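Local coordinates for flagellar basal body protein (Helicobacter pylori, PDB 5NPY) that probably builds the flagellar hook, the curved, flexible tube that couples the rotary motor of the bacterium to its filament, at residues A[363-366]-A[370-373]; A[402-407]-A[411-416]; A[433-438]-A[444-449]; A[183-188]-A[498-503]; A[149-154]-A[158-163]. All blocks are in the same frame, centred on the assembly; numbering follows the deposited sequence.

Interaction 1 (A[363-366]-A[370-373]); sequences IYDK and KYLL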
# COMPACT_ATOMS: atom_id res chain seq x y z
N ILE A 363 8.27 6.09 3.10
CA ILE A 363 8.52 5.29 4.29
C ILE A 363 9.43 6.08 5.22
O ILE A 363 10.05 7.07 4.82
CB ILE A 363 9.13 3.91 3.97
CG1 ILE A 363 10.53 4.06 3.39
CG2 ILE A 363 8.18 3.13 3.02
CD1 ILE A 363 11.32 2.74 3.29
N TYR A 364 9.48 5.64 6.48
CA TYR A 364 10.05 6.42 7.56
C TYR A 364 10.92 5.55 8.44
O TYR A 364 10.54 4.42 8.77
CB TYR A 364 8.95 7.07 8.40
CG TYR A 364 7.97 7.82 7.55
CD1 TYR A 364 6.77 7.25 7.15
CD2 TYR A 364 8.26 9.11 7.10
CE1 TYR A 364 5.88 7.94 6.33
CE2 TYR A 364 7.38 9.80 6.28
CZ TYR A 364 6.19 9.21 5.90
OH TYR A 364 5.31 9.91 5.08
N ASP A 365 12.09 6.08 8.84
CA ASP A 365 12.99 5.39 9.76
C ASP A 365 12.52 5.62 11.20
O ASP A 365 11.47 6.21 11.45
CB ASP A 365 14.44 5.82 9.52
CG ASP A 365 14.70 7.30 9.82
OD1 ASP A 365 13.89 7.98 10.50
OD2 ASP A 365 15.74 7.79 9.37
N LYS A 366 13.30 5.14 12.18
CA LYS A 366 12.92 5.32 13.58
C LYS A 366 12.84 6.80 13.96
O LYS A 366 12.09 7.16 14.89
CB LYS A 366 13.91 4.60 14.50
CG LYS A 366 13.79 3.11 14.49
CD LYS A 366 14.89 2.48 15.32
CE LYS A 366 14.92 0.97 15.13
NZ LYS A 366 15.86 0.33 16.09
N LYS A 370 11.95 10.66 6.01
CA LYS A 370 11.33 10.05 4.86
C LYS A 370 12.39 9.42 3.95
O LYS A 370 13.42 10.04 3.64
CB LYS A 370 10.50 11.07 4.09
CG LYS A 370 9.62 10.45 3.00
CD LYS A 370 8.92 11.55 2.19
CE LYS A 370 9.91 12.34 1.32
NZ LYS A 370 9.34 13.63 0.80
N TYR A 371 12.14 8.17 3.56
CA TYR A 371 12.82 7.48 2.49
C TYR A 371 11.78 7.04 1.47
O TYR A 371 10.57 7.08 1.73
CB TYR A 371 13.61 6.28 3.03
CG TYR A 371 14.84 6.67 3.82
CD1 TYR A 371 16.10 6.59 3.25
CD2 TYR A 371 14.74 7.12 5.14
CE1 TYR A 371 17.23 6.94 3.96
CE2 TYR A 371 15.87 7.48 5.86
CZ TYR A 371 17.12 7.38 5.26
OH TYR A 371 18.26 7.73 5.95
N LEU A 372 12.23 6.64 0.28
CA LEU A 372 11.34 6.39 -0.84
C LEU A 372 11.45 4.94 -1.30
O LEU A 372 12.48 4.53 -1.86
CB LEU A 372 11.66 7.37 -1.98
CG LEU A 372 11.45 8.87 -1.72
CD1 LEU A 372 11.98 9.65 -2.92
CD2 LEU A 372 9.98 9.26 -1.42
N LEU A 373 10.41 4.15 -1.08
CA LEU A 373 10.40 2.74 -1.48
C LEU A 373 9.97 2.69 -2.95
O LEU A 373 8.79 2.88 -3.28
CB LEU A 373 9.50 1.93 -0.55
CG LEU A 373 9.28 0.43 -0.87
CD1 LEU A 373 10.53 -0.20 -1.38
CD2 LEU A 373 8.81 -0.37 0.31

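Interaction 2 (A[402-407]-A[411-416]); sequences SYIVDP and TPINDP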
# COMPACT_ATOMS: atom_id res chain seq x y z
N SER A 402 12.94 -3.71 -6.84
CA SER A 402 12.58 -2.82 -5.74
C SER A 402 13.80 -2.45 -4.88
O SER A 402 14.67 -3.29 -4.61
CB SER A 402 11.50 -3.43 -4.85
OG SER A 402 10.36 -3.84 -5.58
N TYR A 403 13.81 -1.20 -4.40
CA TYR A 403 14.91 -0.65 -3.61
C TYR A 403 14.41 0.61 -2.91
O TYR A 403 13.30 1.09 -3.18
CB TYR A 403 16.13 -0.35 -4.48
CG TYR A 403 15.76 0.45 -5.72
CD1 TYR A 403 15.79 1.84 -5.70
CD2 TYR A 403 15.36 -0.19 -6.89
CE1 TYR A 403 15.43 2.58 -6.83
CE2 TYR A 403 14.98 0.56 -8.02
CZ TYR A 403 15.03 1.95 -7.97
OH TYR A 403 14.68 2.71 -9.05
N ILE A 404 15.24 1.13 -2.01
CA ILE A 404 14.93 2.29 -1.18
C ILE A 404 15.92 3.41 -1.49
O ILE A 404 17.14 3.20 -1.42
CB ILE A 404 14.97 1.94 0.31
CG1 ILE A 404 13.92 0.89 0.64
CG2 ILE A 404 14.77 3.19 1.16
CD1 ILE A 404 13.97 0.42 2.07
N VAL A 405 15.41 4.60 -1.81
CA VAL A 405 16.29 5.71 -2.15
C VAL A 405 16.17 6.78 -1.08
O VAL A 405 15.09 7.02 -0.53
CB VAL A 405 16.02 6.29 -3.56
CG1 VAL A 405 15.15 5.36 -4.38
CG2 VAL A 405 15.45 7.71 -3.50
N ASP A 406 17.30 7.38 -0.75
CA ASP A 406 17.30 8.56 0.09
C ASP A 406 16.84 9.75 -0.75
O ASP A 406 17.52 10.11 -1.72
CB ASP A 406 18.70 8.80 0.65
CG ASP A 406 18.79 10.03 1.55
OD1 ASP A 406 17.74 10.57 1.97
OD2 ASP A 406 19.91 10.45 1.85
N PRO A 407 15.70 10.38 -0.44
CA PRO A 407 15.29 11.55 -1.22
C PRO A 407 16.26 12.70 -1.11
O PRO A 407 16.27 13.57 -1.98
CB PRO A 407 13.93 11.92 -0.61
CG PRO A 407 14.02 11.44 0.80
CD PRO A 407 14.88 10.19 0.77
N THR A 411 19.66 8.85 -4.06
CA THR A 411 20.50 7.68 -4.21
C THR A 411 19.95 6.51 -3.41
O THR A 411 19.50 6.70 -2.27
CB THR A 411 21.92 8.01 -3.75
OG1 THR A 411 22.39 9.15 -4.49
CG2 THR A 411 22.87 6.83 -3.97
N PRO A 412 19.94 5.30 -3.99
CA PRO A 412 19.57 4.12 -3.21
C PRO A 412 20.51 3.89 -2.04
O PRO A 412 21.72 4.10 -2.14
CB PRO A 412 19.67 2.98 -4.23
CG PRO A 412 19.54 3.63 -5.56
CD PRO A 412 20.11 5.00 -5.42
N ILE A 413 19.93 3.44 -0.92
CA ILE A 413 20.66 3.02 0.28
C ILE A 413 20.92 1.53 0.17
O ILE A 413 21.52 0.91 1.06
CB ILE A 413 19.86 3.33 1.57
CG1 ILE A 413 18.45 2.73 1.48
CG2 ILE A 413 19.80 4.83 1.85
CD1 ILE A 413 17.88 2.30 2.81
N ASN A 414 20.52 0.95 -0.96
CA ASN A 414 20.10 -0.44 -1.05
C ASN A 414 20.64 -1.06 -2.32
O ASN A 414 20.84 -0.36 -3.32
CB ASN A 414 18.56 -0.51 -1.07
CG ASN A 414 17.99 -1.29 0.06
OD1 ASN A 414 18.68 -1.65 1.01
ND2 ASN A 414 16.70 -1.56 -0.02
N ASP A 415 20.83 -2.41 -2.30
CA ASP A 415 20.86 -3.00 -3.63
C ASP A 415 19.44 -3.37 -4.04
O ASP A 415 18.57 -3.58 -3.19
CB ASP A 415 21.75 -4.25 -3.65
CG ASP A 415 23.20 -3.95 -4.03
OD1 ASP A 415 23.67 -2.82 -3.77
OD2 ASP A 415 23.86 -4.87 -4.57
N PRO A 416 19.14 -3.45 -5.33
CA PRO A 416 17.77 -3.83 -5.74
C PRO A 416 17.46 -5.29 -5.41
O PRO A 416 18.32 -6.16 -5.47
CB PRO A 416 17.76 -3.58 -7.25
CG PRO A 416 19.22 -3.45 -7.65
CD PRO A 416 19.92 -2.89 -6.45
O HOH W 1 16.28 -3.93 -2.00

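Interaction 3 (A[433-438]-A[444-449]); sequences APMTLD and LTYSLD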
# COMPACT_ATOMS: atom_id res chain seq x y z
N ALA A 433 4.59 -13.18 -3.95
CA ALA A 433 5.01 -13.49 -2.60
C ALA A 433 5.72 -12.29 -2.00
O ALA A 433 6.52 -11.63 -2.68
CB ALA A 433 5.97 -14.71 -2.59
N PRO A 434 5.50 -12.02 -0.72
CA PRO A 434 6.17 -10.87 -0.09
C PRO A 434 7.68 -11.03 -0.08
O PRO A 434 8.23 -12.14 -0.18
CB PRO A 434 5.59 -10.87 1.33
CG PRO A 434 5.27 -12.33 1.58
CD PRO A 434 4.79 -12.87 0.26
N MET A 435 8.38 -9.90 0.01
CA MET A 435 9.83 -9.91 -0.06
C MET A 435 10.39 -9.19 1.15
O MET A 435 9.67 -8.51 1.90
CB MET A 435 10.33 -9.29 -1.39
CG MET A 435 10.47 -7.76 -1.42
SD MET A 435 10.54 -7.10 -3.12
CE MET A 435 8.76 -7.01 -3.42
N THR A 436 11.70 -9.36 1.37
CA THR A 436 12.38 -8.74 2.50
C THR A 436 13.44 -7.78 1.99
O THR A 436 14.39 -8.18 1.31
CB THR A 436 13.02 -9.78 3.43
OG1 THR A 436 11.98 -10.54 4.06
CG2 THR A 436 13.85 -9.05 4.53
N LEU A 437 13.26 -6.50 2.29
CA LEU A 437 14.23 -5.47 1.98
C LEU A 437 14.98 -5.15 3.26
O LEU A 437 14.45 -5.29 4.36
CB LEU A 437 13.56 -4.20 1.48
CG LEU A 437 12.48 -4.40 0.42
CD1 LEU A 437 11.95 -3.03 0.01
CD2 LEU A 437 13.04 -5.20 -0.75
N ASP A 438 16.21 -4.68 3.10
CA ASP A 438 16.98 -4.15 4.22
C ASP A 438 16.84 -2.62 4.25
O ASP A 438 17.33 -1.93 3.35
CB ASP A 438 18.45 -4.56 4.13
CG ASP A 438 19.24 -4.09 5.33
OD1 ASP A 438 19.82 -2.98 5.26
OD2 ASP A 438 19.22 -4.82 6.36
N LEU A 444 12.24 -4.83 6.48
CA LEU A 444 10.92 -4.38 6.03
C LEU A 444 10.31 -5.43 5.11
O LEU A 444 10.89 -5.74 4.06
CB LEU A 444 11.04 -3.03 5.33
CG LEU A 444 9.78 -2.30 4.87
CD1 LEU A 444 10.18 -0.89 4.52
CD2 LEU A 444 9.14 -2.96 3.65
N THR A 445 9.12 -5.93 5.47
CA THR A 445 8.36 -6.87 4.64
C THR A 445 7.55 -6.10 3.60
O THR A 445 6.67 -5.31 3.96
CB THR A 445 7.40 -7.71 5.49
OG1 THR A 445 8.08 -8.27 6.61
CG2 THR A 445 6.72 -8.84 4.65
N TYR A 446 7.83 -6.33 2.31
CA TYR A 446 7.20 -5.59 1.22
C TYR A 446 6.34 -6.54 0.39
O TYR A 446 6.83 -7.56 -0.09
CB TYR A 446 8.27 -4.94 0.34
CG TYR A 446 7.79 -4.02 -0.79
CD1 TYR A 446 8.58 -3.81 -1.89
CD2 TYR A 446 6.61 -3.29 -0.70
CE1 TYR A 446 8.19 -2.97 -2.90
CE2 TYR A 446 6.23 -2.44 -1.72
CZ TYR A 446 7.03 -2.29 -2.82
OH TYR A 446 6.69 -1.46 -3.86
N SER A 447 5.05 -6.21 0.24
CA SER A 447 4.10 -7.02 -0.52
C SER A 447 3.52 -6.20 -1.67
O SER A 447 2.97 -5.11 -1.46
CB SER A 447 2.94 -7.54 0.35
OG SER A 447 3.40 -8.38 1.41
N LEU A 448 3.65 -6.74 -2.88
CA LEU A 448 3.23 -6.05 -4.09
C LEU A 448 1.77 -6.28 -4.45
O LEU A 448 1.32 -5.74 -5.46
CB LEU A 448 4.11 -6.49 -5.25
CG LEU A 448 5.58 -6.08 -5.07
CD1 LEU A 448 6.42 -6.74 -6.13
CD2 LEU A 448 5.77 -4.53 -5.10
N ASP A 449 1.02 -7.06 -3.68
CA ASP A 449 -0.16 -7.70 -4.26
C ASP A 449 -1.47 -7.20 -3.72
O ASP A 449 -2.51 -7.52 -4.29
CB ASP A 449 -0.09 -9.23 -4.10
CG ASP A 449 -0.13 -9.67 -2.65
OD1 ASP A 449 -0.75 -10.72 -2.38
OD2 ASP A 449 0.45 -8.97 -1.79
O HOH W 2 4.67 -9.44 -3.23

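Interaction 4 (A[183-188]-A[498-503]); sequences LTYQPV and VVEPVA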
# COMPACT_ATOMS: atom_id res chain seq x y z
N LEU A 183 2.09 17.99 23.43
CA LEU A 183 2.02 16.60 22.98
C LEU A 183 2.64 16.51 21.59
O LEU A 183 2.14 17.13 20.65
CB LEU A 183 0.58 16.09 22.97
CG LEU A 183 0.20 15.10 24.07
CD1 LEU A 183 0.67 13.70 23.72
CD2 LEU A 183 0.79 15.52 25.38
N THR A 184 3.72 15.74 21.47
CA THR A 184 4.25 15.38 20.17
C THR A 184 3.73 14.00 19.77
O THR A 184 3.19 13.25 20.59
CB THR A 184 5.78 15.39 20.15
OG1 THR A 184 6.31 14.52 21.17
CG2 THR A 184 6.32 16.82 20.36
N TYR A 185 3.87 13.69 18.49
CA TYR A 185 3.52 12.39 17.94
C TYR A 185 4.81 11.65 17.63
O TYR A 185 5.58 12.10 16.78
CB TYR A 185 2.69 12.53 16.67
CG TYR A 185 2.18 11.22 16.14
CD1 TYR A 185 0.92 10.77 16.49
CD2 TYR A 185 2.96 10.44 15.31
CE1 TYR A 185 0.44 9.57 16.02
CE2 TYR A 185 2.49 9.24 14.83
CZ TYR A 185 1.23 8.81 15.20
OH TYR A 185 0.74 7.63 14.73
N GLN A 186 5.06 10.54 18.32
CA GLN A 186 6.31 9.83 18.08
C GLN A 186 6.26 9.19 16.70
O GLN A 186 5.24 8.59 16.32
CB GLN A 186 6.61 8.77 19.15
CG GLN A 186 7.00 9.33 20.53
CD GLN A 186 8.32 10.10 20.57
OE1 GLN A 186 8.73 10.72 19.58
NE2 GLN A 186 8.97 10.09 21.73
N PRO A 187 7.31 9.32 15.90
CA PRO A 187 7.34 8.62 14.61
C PRO A 187 7.44 7.12 14.82
O PRO A 187 7.75 6.63 15.91
CB PRO A 187 8.59 9.20 13.93
CG PRO A 187 9.45 9.68 15.05
CD PRO A 187 8.49 10.18 16.09
N VAL A 188 7.13 6.39 13.75
CA VAL A 188 7.13 4.93 13.74
C VAL A 188 7.97 4.44 12.57
O VAL A 188 7.85 4.94 11.45
CB VAL A 188 5.70 4.35 13.66
CG1 VAL A 188 5.73 2.82 13.77
CG2 VAL A 188 4.81 4.94 14.73
N VAL A 498 -2.34 13.08 11.14
CA VAL A 498 -2.88 11.94 11.86
C VAL A 498 -3.86 12.44 12.90
O VAL A 498 -3.57 13.39 13.64
CB VAL A 498 -1.78 11.10 12.52
CG1 VAL A 498 -2.39 9.91 13.19
CG2 VAL A 498 -0.76 10.66 11.49
N VAL A 499 -5.03 11.81 12.95
CA VAL A 499 -6.08 12.10 13.91
C VAL A 499 -6.45 10.79 14.59
O VAL A 499 -7.04 9.91 13.96
CB VAL A 499 -7.31 12.74 13.25
CG1 VAL A 499 -8.45 12.83 14.23
CG2 VAL A 499 -6.95 14.12 12.71
N GLU A 500 -6.10 10.65 15.86
CA GLU A 500 -6.43 9.43 16.58
C GLU A 500 -7.14 9.80 17.87
O GLU A 500 -6.73 10.72 18.57
CB GLU A 500 -5.18 8.60 16.91
CG GLU A 500 -4.30 8.29 15.72
CD GLU A 500 -3.22 7.26 16.04
OE1 GLU A 500 -3.12 6.84 17.22
OE2 GLU A 500 -2.49 6.88 15.11
N PRO A 501 -8.21 9.09 18.21
CA PRO A 501 -8.81 9.27 19.52
C PRO A 501 -7.84 8.84 20.60
O PRO A 501 -6.96 8.01 20.37
CB PRO A 501 -10.05 8.37 19.48
CG PRO A 501 -9.71 7.33 18.47
CD PRO A 501 -8.87 8.02 17.44
N VAL A 502 -7.98 9.45 21.78
CA VAL A 502 -7.16 9.09 22.94
C VAL A 502 -7.98 8.76 24.18
O VAL A 502 -7.45 8.10 25.09
CB VAL A 502 -6.14 10.21 23.26
CG1 VAL A 502 -5.34 10.57 22.02
CG2 VAL A 502 -6.86 11.45 23.81
N ALA A 503 -9.24 9.19 24.27
CA ALA A 503 -10.06 9.01 25.47
C ALA A 503 -11.52 9.27 25.11
O ALA A 503 -11.84 9.65 23.98
CB ALA A 503 -9.61 9.94 26.60

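Interaction 5 (A[149-154]-A[158-163]); sequences LKKIKD and NSTARD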
# COMPACT_ATOMS: atom_id res chain seq x y z
N LEU A 149 -7.56 5.53 26.92
CA LEU A 149 -7.01 4.56 25.98
C LEU A 149 -5.55 4.25 26.27
O LEU A 149 -5.02 3.25 25.78
CB LEU A 149 -7.16 5.05 24.53
CG LEU A 149 -8.54 4.99 23.88
CD1 LEU A 149 -8.49 5.41 22.40
CD2 LEU A 149 -9.12 3.59 23.99
N LYS A 150 -4.89 5.10 27.06
CA LYS A 150 -3.51 4.88 27.51
C LYS A 150 -2.56 4.88 26.32
O LYS A 150 -1.67 4.04 26.20
CB LYS A 150 -3.39 3.60 28.33
CG LYS A 150 -4.22 3.64 29.61
CD LYS A 150 -3.77 2.60 30.63
CE LYS A 150 -4.55 2.74 31.94
NZ LYS A 150 -6.02 2.46 31.76
N LYS A 151 -2.76 5.85 25.43
CA LYS A 151 -1.88 6.07 24.31
C LYS A 151 -0.92 7.23 24.53
O LYS A 151 -0.08 7.48 23.67
CB LYS A 151 -2.68 6.35 23.03
CG LYS A 151 -3.61 5.23 22.65
CD LYS A 151 -3.78 5.21 21.16
CE LYS A 151 -5.15 5.68 20.76
NZ LYS A 151 -5.15 6.16 19.34
N ILE A 152 -1.05 7.96 25.63
CA ILE A 152 -0.20 9.12 25.91
C ILE A 152 0.84 8.70 26.93
O ILE A 152 0.52 8.40 28.08
CB ILE A 152 -1.00 10.33 26.40
CG1 ILE A 152 -1.76 10.99 25.25
CG2 ILE A 152 -0.05 11.35 27.01
CD1 ILE A 152 -3.06 10.33 24.88
N LYS A 153 2.10 8.70 26.50
CA LYS A 153 3.25 8.40 27.34
C LYS A 153 4.27 9.50 27.12
O LYS A 153 4.76 9.66 26.00
CB LYS A 153 3.86 7.03 27.00
CG LYS A 153 2.88 5.86 26.91
CD LYS A 153 2.09 5.68 28.20
CE LYS A 153 0.71 5.08 27.95
NZ LYS A 153 -0.23 5.40 29.07
N ASP A 154 4.55 10.27 28.17
CA ASP A 154 5.68 11.20 28.18
C ASP A 154 5.47 12.38 27.24
O ASP A 154 6.35 12.75 26.46
CB ASP A 154 6.98 10.46 27.84
CG ASP A 154 7.40 9.49 28.93
OD1 ASP A 154 7.52 9.91 30.10
OD2 ASP A 154 7.58 8.30 28.61
N ASN A 158 1.32 7.55 21.28
CA ASN A 158 1.81 6.31 20.70
C ASN A 158 0.69 5.68 19.89
O ASN A 158 -0.34 5.28 20.45
CB ASN A 158 2.33 5.36 21.78
CG ASN A 158 3.63 5.85 22.40
OD1 ASN A 158 3.97 7.03 22.29
ND2 ASN A 158 4.36 4.95 23.06
N SER A 159 0.90 5.59 18.58
CA SER A 159 -0.12 5.17 17.63
C SER A 159 -0.69 3.79 17.95
O SER A 159 0.02 2.90 18.42
CB SER A 159 0.47 5.16 16.22
OG SER A 159 -0.53 5.17 15.23
N THR A 160 -1.98 3.62 17.67
CA THR A 160 -2.61 2.31 17.66
C THR A 160 -3.50 2.20 16.43
O THR A 160 -3.71 3.17 15.70
CB THR A 160 -3.44 2.04 18.93
OG1 THR A 160 -4.41 3.08 19.10
CG2 THR A 160 -2.55 1.98 20.16
N ALA A 161 -4.03 1.00 16.22
CA ALA A 161 -4.92 0.71 15.10
C ALA A 161 -6.36 1.06 15.46
O ALA A 161 -6.83 0.76 16.56
CB ALA A 161 -4.83 -0.77 14.70
N ARG A 162 -7.06 1.69 14.50
CA ARG A 162 -8.39 2.22 14.77
C ARG A 162 -9.38 1.13 15.17
O ARG A 162 -10.33 1.41 15.92
CB ARG A 162 -8.91 2.98 13.55
CG ARG A 162 -10.12 3.86 13.83
CD ARG A 162 -9.80 4.95 14.84
NE ARG A 162 -8.77 5.87 14.36
CZ ARG A 162 -7.51 5.92 14.81
NH1 ARG A 162 -7.09 5.10 15.77
NH2 ARG A 162 -6.67 6.80 14.28
N ASP A 163 -9.18 -0.10 14.69
CA ASP A 163 -10.09 -1.19 15.03
C ASP A 163 -10.08 -1.48 16.53
O ASP A 163 -11.14 -1.54 17.16
CB ASP A 163 -9.70 -2.45 14.24
CG ASP A 163 -10.08 -2.37 12.77
OD1 ASP A 163 -11.06 -1.67 12.44
OD2 ASP A 163 -9.40 -3.02 11.95

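Interaction 1 (A[363-366]-A[370-373])
Ile363 and Tyr371 grip each other through both of their peptide groups. Ile363 N donates to Tyr371 O at 2.9 Å, and Tyr371 N returns a bond to Ile363 O at 2.7 Å; this reciprocal pair defines an antiparallel hydrogen-bonded pair, and both bonds are nearly straight, with N-H...O angles above 170°. The same carbonyl takes a CA-H...O contact, Lys370 CA lying 3.2 Å from Ile363 O. Next along the hairpin, Tyr364 and Lys370 form the non-hydrogen-bonded pair. Beyond the end of the first strand, Asp365 brings its carboxylate to the rim of the Tyr371 ring: Asp365 OD2 is 3.5 Å from Tyr371 CE2 and close to the ring plane, the two planes 56° apart. Lys440 ties these polar ends together, pairing with Asp365 OD2 in a salt bridge and bonding to Tyr371 OH, while Asp365 OD1 accepts from Asp369 N inside the turn. Ile363 packs through two branches. With chi1 at 67°, CG1 is folded between the backbone N and C and rests 3.8 Å from Tyr371 CB; CG2 leads instead to Leu373 CB at 4.0 Å. On the other face of the sheet, the Tyr364 ring meets Lys370 obliquely, its CE2 4.0 Å from Lys370 CB, before the lysine chain runs off to the exposed side. The pair closes the hairpin of strands 346-364 and 370-381. Strand 396-406 continues the sheet beside Leu372, and strand 435-439 covers the Ile363 and Tyr371 face, where Phe439 meets the Tyr371 ring edge-to-face.

Interaction 2 (A[402-407]-A[411-416])
The Tyr403 ring stands between two prolines of the facing segment and meets both obliquely: Pro412 CG lies 4.2 Å from Tyr403 CD1, and Pro416 CB lies 4.2 Å from Tyr403 CD2. Pro412 runs side by side with the tyrosine and points the same way, whereas Pro416 crosses it at a slant. The ring is placed there by a chi1 of 49°, which sets CG over its own backbone, and its OH reaches beyond the contact to bond Glu376. Ile404 and Ile413 pack on the other side of the strand, where Ile404 CG2 touches Ile413 CD1 at 3.6 Å. Their backbones are joined too: Ile413 N gives its hydrogen to Ile404 O at 2.8 Å, almost in line with the carbonyl. Towards the turn, Asp406 N donates to Thr411 O at 2.8 Å, and the return bond from Thr411 N to Asp406 O is weak. The Asp406 carboxylate accepts from Lys408 N, and Thr411 OG1 is bonded to Asn409 O, which adds two links within the turn. At the far end a water spans the two segments, donating to Ser402 O and, at 2.6 Å, to Asp415 O. Pro412, in the non-hydrogen-bonded pair with Val405, costs the hairpin no cross-strand bond; its CA approaches Ile404 O to 3.2 Å, and Pro416 CA makes a similar CA-H...O contact with Ser402 O. The hairpin of strands 396-406 and 411-423 is thus stitched here by two sound backbone hydrogen bonds and a weak one, with water, CA-H...O contacts and apolar packing completing the join.

Interaction 3 (A[433-438]-A[444-449])
Met435 with Tyr446 and Leu437 with Leu444 are antiparallel hydrogen-bonded pairs, with the non-hydrogen-bonded pair Thr436 and Thr445 between them; four backbone hydrogen bonds result, and the strand axes run 135° apart. Side chains of the two bonded pairs share one face. There the Met435 chain runs alongside Tyr446, and its bend at chi3 (84°) turns the methyl to the ring: Met435 CE is 3.6 Å from Tyr446 CD1, an oblique Met-aromatic contact with SD 5.2 Å from the ring centroid. The same CE meets Leu448 CD1 at 3.6 Å. Leu437 CD1 approaches Tyr446 CD1 from another side, at 3.9 Å, so one ring carbon serves both neighbours. On the opposite, exposed face, Pro434 CB touches Thr445 CG2 at 4.1 Å. Past the paired strands, a water accepts from Leu448 N and donates weakly to Ala433 O. The hairpin adds strand 435-439 to the border of a small sheet, while strand 442-447 lies parallel to strand 192-198. The Met435, Leu437 and Tyr446 face of the hairpin packs on strands 370-381, 396-406 and 411-423, where Tyr446 OH bonds Ser375 and Leu437 packs on Leu373.

Interaction 4 (A[183-188]-A[498-503])
Tyr185 alone bridges from 183-188 to the other segment, meeting Val498 and Glu500. The close-packed part is apolar: Val498 CG1 comes obliquely to 4.0 Å from Tyr185 CE1, the two side chains crossing at about a right angle. A chi1 of -174° swings the ring away from its own backbone N and across the gap. The rest is loose. The backbones stay wide apart, the nearest CA atoms, those of Tyr185 and Val498, being separated by 8.8 Å. Glu500 OE2 sits at the ring edge, near its plane, while the carboxylate is turned 86° to the ring. Tyr185 OH to Glu500 OE2 measures 3.3 Å, a weak bond, and the hydroxyl position is itself somewhat uncertain; the stronger partners of Glu500 lie in 149-163. Val498 is on the more open side, partly exposed, whereas Tyr185 and Glu500 are buried. The contact ties the region matching the D1 domain of FlgE/F/G hook proteins, which includes 183-188, to a segment some 310 residues further along. The two segments are not paired as strands. Strand 184-185 runs parallel to strand 156-157 and antiparallel to strand 477-484, and strand 499-509 pairs with strand 489-494, where Val502 and Ala503 form a classic beta bulge opposite Ile490. Phe494 from that strand meets the Tyr185 ring edge-to-face, and helix 162-168 lies beside Glu500 and Pro501.

Interaction 5 (A[149-154]-A[158-163])
Lys151 supplies both ends of this contact, a carbonyl to Asn158 and an ammonium to Thr160. Asn158 N donates to Lys151 O at 2.8 Å with an N-H...O angle of 154°, which ties the two arms of the small hairpin of strands 152-153 and 156-157, in the region matching the D1 domain of FlgE/F/G hook proteins. The lysine side chain then runs past the backbone carbonyl of Asn158, CB lying 3.6 Å from Asn158 O, and bends at chi3 (-108°) to cross Thr160; the closest side-chain touch is Lys151 CD to Thr160 OG1, 3.0 Å. Lys151 NZ gives a weak bond of 3.2 Å to Thr160 OG1, but its stronger partners lie beyond: salt bridges to Asp165 OD1 and Glu500 OE1, and a bond to Pro501 O. Thr160 OG1 is also bonded to Asp165 OD2. Arg162 NH1 approaches Lys151 NZ to 4.2 Å and also pairs with Asp165 OD1. Nearby, Ser159 OG bonds Glu500 OE2. Lys151 is thus paired with Asp165 and Glu500, Arg162 with Asp165. Asp165 probably offsets the closeness of lysine and arginine, and the chain of charges from Asp165 through Lys151 to Glu500 probably helps hold the start of helix 162-168 to strand 499-509.

How the interactions relate
Interactions 1, 2 and 3 form one cluster of hairpins, all three partly buried: 1 and 2 share a sheet, where Leu372 O probably accepts from Val405 N, and 3 packs on both, Leu437 CD1 being 3.5 Å from Leu373 CD1. Their shared chemistry is backbone hydrogen bonding between antiparallel strands with an apolar face turned inward. Interactions 4 and 5 make a second cluster, centres 7 Å apart, joined through Glu500. Interaction 4 is buried yet narrow, resting on one tyrosine; interaction 5 is at the surface and polar, its cations paired with acids outside it. The clusters meet lightly, where 363-366 touches 183-188, and interaction 4 closes a long loop holding interactions 1 to 3.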